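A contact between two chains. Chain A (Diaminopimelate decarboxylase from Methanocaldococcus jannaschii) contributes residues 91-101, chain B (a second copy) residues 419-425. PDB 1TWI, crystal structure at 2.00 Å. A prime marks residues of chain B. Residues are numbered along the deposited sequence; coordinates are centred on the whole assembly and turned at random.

Chain A, residues 91-101: SGGELYIAKLS
Chain B, residues 419-425: TYADLIA

Residues 92-100 of chain A form a regular helix, with phi/psi from -58/-34 at Gly92 to -68/-15 at Leu100. Ser91 (-160/163) precedes it as N-cap. Its side chain (chi1 p) accepts from the backbone, Glu94 N to Ser91 OG 3.0 Å. The i to i+4 bonds run from Leu95 N to Ser91 O (2.9 Å) through Leu100 N to Tyr96 O (2.9 Å). At the C-terminal end, Ser101 OG (chi1 m) donates to Ile97 O at 2.7 Å.

Chain B has a weakly bonded helix at about 420-423. Thr419′ (-94/177, chi1 p) is its N-cap. Thr419′ OG1 accepts from Asp422′ N at 3.2 Å, a capping bond. In return, Thr419′ N donates to Asp422′ OD2 at 2.8 Å. Residues 420-423 have helical phi/psi, near -63/-32; Ile424′ turns to -109/16.

The register is set by two CA pairs: Gly93 CA to Tyr420′ CA is 5.7 Å and Ile97 CA to Ile424′ CA is 8.0 Å. Both chains therefore advance in the same sense, four residues at a time, and separate toward their C-terminal ends.

No hydrogen bond crosses between the stretches. The contact is one of packing and buries 372 Å², both sides summed.

Close backbone approach occurs at the two glycines. Gly92 CA lies 3.7 Å from Tyr420′ OH, and Gly93 CA 3.7 Å from Leu423′ CD1. An ideal CB would clash in both places, 2.4 Å from Tyr420′ OH at Gly92 and 2.7 Å from Leu423′ CD1 at Gly93. Leu423′ is m, t. Gly93 N is 3.5 Å from Tyr420′ CE1, oblique to the ring.

The aromatic contact pairs Tyr96 (chi1 t, chi2 85°) with Tyr420′ (chi1 m, chi2 -32°). Both point toward the partner stretch from CA to CB. The ring centroids are 5.1 Å apart and the planes meet at 36°, an oblique pair. Tyr420′ CB sits over the Tyr96 face, 3.7 Å from the ring centroid and 12° off the normal, a CH-pi contact. Tyr96 CB and Gly92 O lie over one face of the Tyr420′ ring.

The aliphatic contacts gather on Ile424′ (chi1 p, chi2 t), which points toward chain A. Ile97 CG1 meets Ile424′ CG2 at 3.7 Å. Ile97 (m, t) leaves its backbone sideways, but its end comes nearer. Leu100 CD1 (m, t) is 3.9 Å from Ile424′ CD1. That same methyl lies at the Tyr96 ring edge, with Tyr96 CE2 to Ile424′ CD1 4.5 Å.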

# COMPACT_ATOMS: atom_id res chain seq x y z
N SER A 91 -13.65 10.03 5.77
CA SER A 91 -12.97 11.19 5.18
C SER A 91 -13.94 12.03 4.33
O SER A 91 -15.01 11.55 3.90
CB SER A 91 -11.87 10.68 4.24
OG SER A 91 -12.50 10.23 3.04
N GLY A 92 -13.54 13.27 4.03
CA GLY A 92 -14.36 14.09 3.15
C GLY A 92 -14.55 13.39 1.78
O GLY A 92 -15.60 13.54 1.18
N GLY A 93 -13.55 12.65 1.30
CA GLY A 93 -13.65 11.96 0.02
C GLY A 93 -14.76 10.90 0.07
O GLY A 93 -15.56 10.79 -0.88
N GLU A 94 -14.80 10.11 1.14
CA GLU A 94 -15.85 9.11 1.25
C GLU A 94 -17.20 9.77 1.44
O GLU A 94 -18.18 9.28 0.88
CB GLU A 94 -15.56 8.14 2.41
CG GLU A 94 -14.40 7.15 2.03
CD GLU A 94 -14.06 6.14 3.14
OE1 GLU A 94 -14.69 6.24 4.20
OE2 GLU A 94 -13.17 5.26 2.94
N LEU A 95 -17.26 10.90 2.16
CA LEU A 95 -18.56 11.55 2.38
C LEU A 95 -19.06 12.07 0.99
O LEU A 95 -20.26 11.96 0.62
CB LEU A 95 -18.39 12.72 3.35
CG LEU A 95 -19.66 13.61 3.44
CD1 LEU A 95 -20.84 12.71 3.86
CD2 LEU A 95 -19.48 14.74 4.47
N TYR A 96 -18.14 12.63 0.23
CA TYR A 96 -18.45 13.14 -1.12
C TYR A 96 -19.02 11.98 -1.95
O TYR A 96 -20.05 12.09 -2.61
CB TYR A 96 -17.13 13.65 -1.73
CG TYR A 96 -17.24 14.37 -3.04
CD1 TYR A 96 -17.53 15.73 -3.05
CD2 TYR A 96 -17.00 13.71 -4.24
CE1 TYR A 96 -17.58 16.43 -4.25
CE2 TYR A 96 -17.04 14.41 -5.48
CZ TYR A 96 -17.33 15.78 -5.44
OH TYR A 96 -17.40 16.55 -6.59
N ILE A 97 -18.32 10.85 -1.97
CA ILE A 97 -18.82 9.70 -2.72
C ILE A 97 -20.21 9.22 -2.18
O ILE A 97 -21.09 8.87 -2.99
CB ILE A 97 -17.77 8.53 -2.69
CG1 ILE A 97 -16.54 8.90 -3.52
CG2 ILE A 97 -18.36 7.27 -3.23
CD1 ILE A 97 -15.34 7.99 -3.15
N ALA A 98 -20.41 9.18 -0.86
CA ALA A 98 -21.71 8.73 -0.34
C ALA A 98 -22.83 9.63 -0.83
O ALA A 98 -23.91 9.13 -1.22
CB ALA A 98 -21.72 8.69 1.24
N LYS A 99 -22.60 10.95 -0.78
CA LYS A 99 -23.62 11.90 -1.24
C LYS A 99 -23.81 11.76 -2.74
O LYS A 99 -24.95 11.77 -3.18
CB LYS A 99 -23.27 13.35 -0.88
CG LYS A 99 -23.21 13.65 0.60
CD LYS A 99 -24.55 13.45 1.25
CE LYS A 99 -25.47 14.69 1.02
NZ LYS A 99 -26.81 14.53 1.68
N LEU A 100 -22.73 11.63 -3.53
CA LEU A 100 -22.93 11.44 -4.97
C LEU A 100 -23.58 10.06 -5.24
O LEU A 100 -24.10 9.81 -6.31
CB LEU A 100 -21.62 11.54 -5.75
CG LEU A 100 -21.10 13.00 -5.84
CD1 LEU A 100 -19.90 13.06 -6.84
CD2 LEU A 100 -22.26 13.96 -6.29
N SER A 101 -23.58 9.17 -4.25
CA SER A 101 -24.18 7.84 -4.50
C SER A 101 -25.65 7.84 -4.08
O SER A 101 -26.33 6.82 -4.17
CB SER A 101 -23.43 6.79 -3.70
OG SER A 101 -22.10 6.64 -4.19
N THR B 419 -7.95 15.74 -6.36
CA THR B 419 -9.17 16.36 -5.81
C THR B 419 -10.18 15.26 -5.62
O THR B 419 -9.91 14.12 -5.98
CB THR B 419 -9.79 17.33 -6.80
OG1 THR B 419 -10.26 16.57 -7.92
CG2 THR B 419 -8.74 18.39 -7.28
N TYR B 420 -11.35 15.59 -5.06
CA TYR B 420 -12.37 14.56 -4.89
C TYR B 420 -12.81 14.02 -6.22
O TYR B 420 -13.17 12.84 -6.31
CB TYR B 420 -13.59 15.13 -4.19
CG TYR B 420 -13.35 15.50 -2.75
CD1 TYR B 420 -12.44 14.80 -1.96
CD2 TYR B 420 -14.01 16.58 -2.18
CE1 TYR B 420 -12.19 15.19 -0.63
CE2 TYR B 420 -13.76 16.96 -0.85
CZ TYR B 420 -12.86 16.26 -0.11
OH TYR B 420 -12.61 16.69 1.16
N ALA B 421 -12.78 14.86 -7.26
CA ALA B 421 -13.21 14.41 -8.58
C ALA B 421 -12.21 13.40 -9.09
O ALA B 421 -12.60 12.45 -9.78
CB ALA B 421 -13.34 15.55 -9.55
N ASP B 422 -10.94 13.55 -8.74
CA ASP B 422 -9.95 12.58 -9.21
C ASP B 422 -10.17 11.23 -8.57
O ASP B 422 -9.85 10.19 -9.18
CB ASP B 422 -8.51 13.00 -8.81
CG ASP B 422 -7.96 14.13 -9.66
OD1 ASP B 422 -8.02 14.02 -10.88
OD2 ASP B 422 -7.45 15.11 -9.09
N LEU B 423 -10.66 11.22 -7.33
CA LEU B 423 -10.88 9.92 -6.64
C LEU B 423 -11.76 8.97 -7.43
O LEU B 423 -11.51 7.74 -7.45
CB LEU B 423 -11.54 10.11 -5.25
CG LEU B 423 -10.71 10.87 -4.16
CD1 LEU B 423 -11.60 11.10 -2.94
CD2 LEU B 423 -9.44 10.06 -3.79
N ILE B 424 -12.77 9.54 -8.10
CA ILE B 424 -13.72 8.73 -8.87
C ILE B 424 -13.58 8.85 -10.39
O ILE B 424 -14.45 8.36 -11.14
CB ILE B 424 -15.20 9.12 -8.49
CG1 ILE B 424 -15.40 10.64 -8.62
CG2 ILE B 424 -15.51 8.66 -7.08
CD1 ILE B 424 -16.93 11.09 -8.46
N ALA B 425 -12.45 9.39 -10.83
CA ALA B 425 -12.24 9.63 -12.27
C ALA B 425 -12.09 8.38 -13.15
O ALA B 425 -12.20 8.48 -14.35
CB ALA B 425 -11.01 10.62 -12.48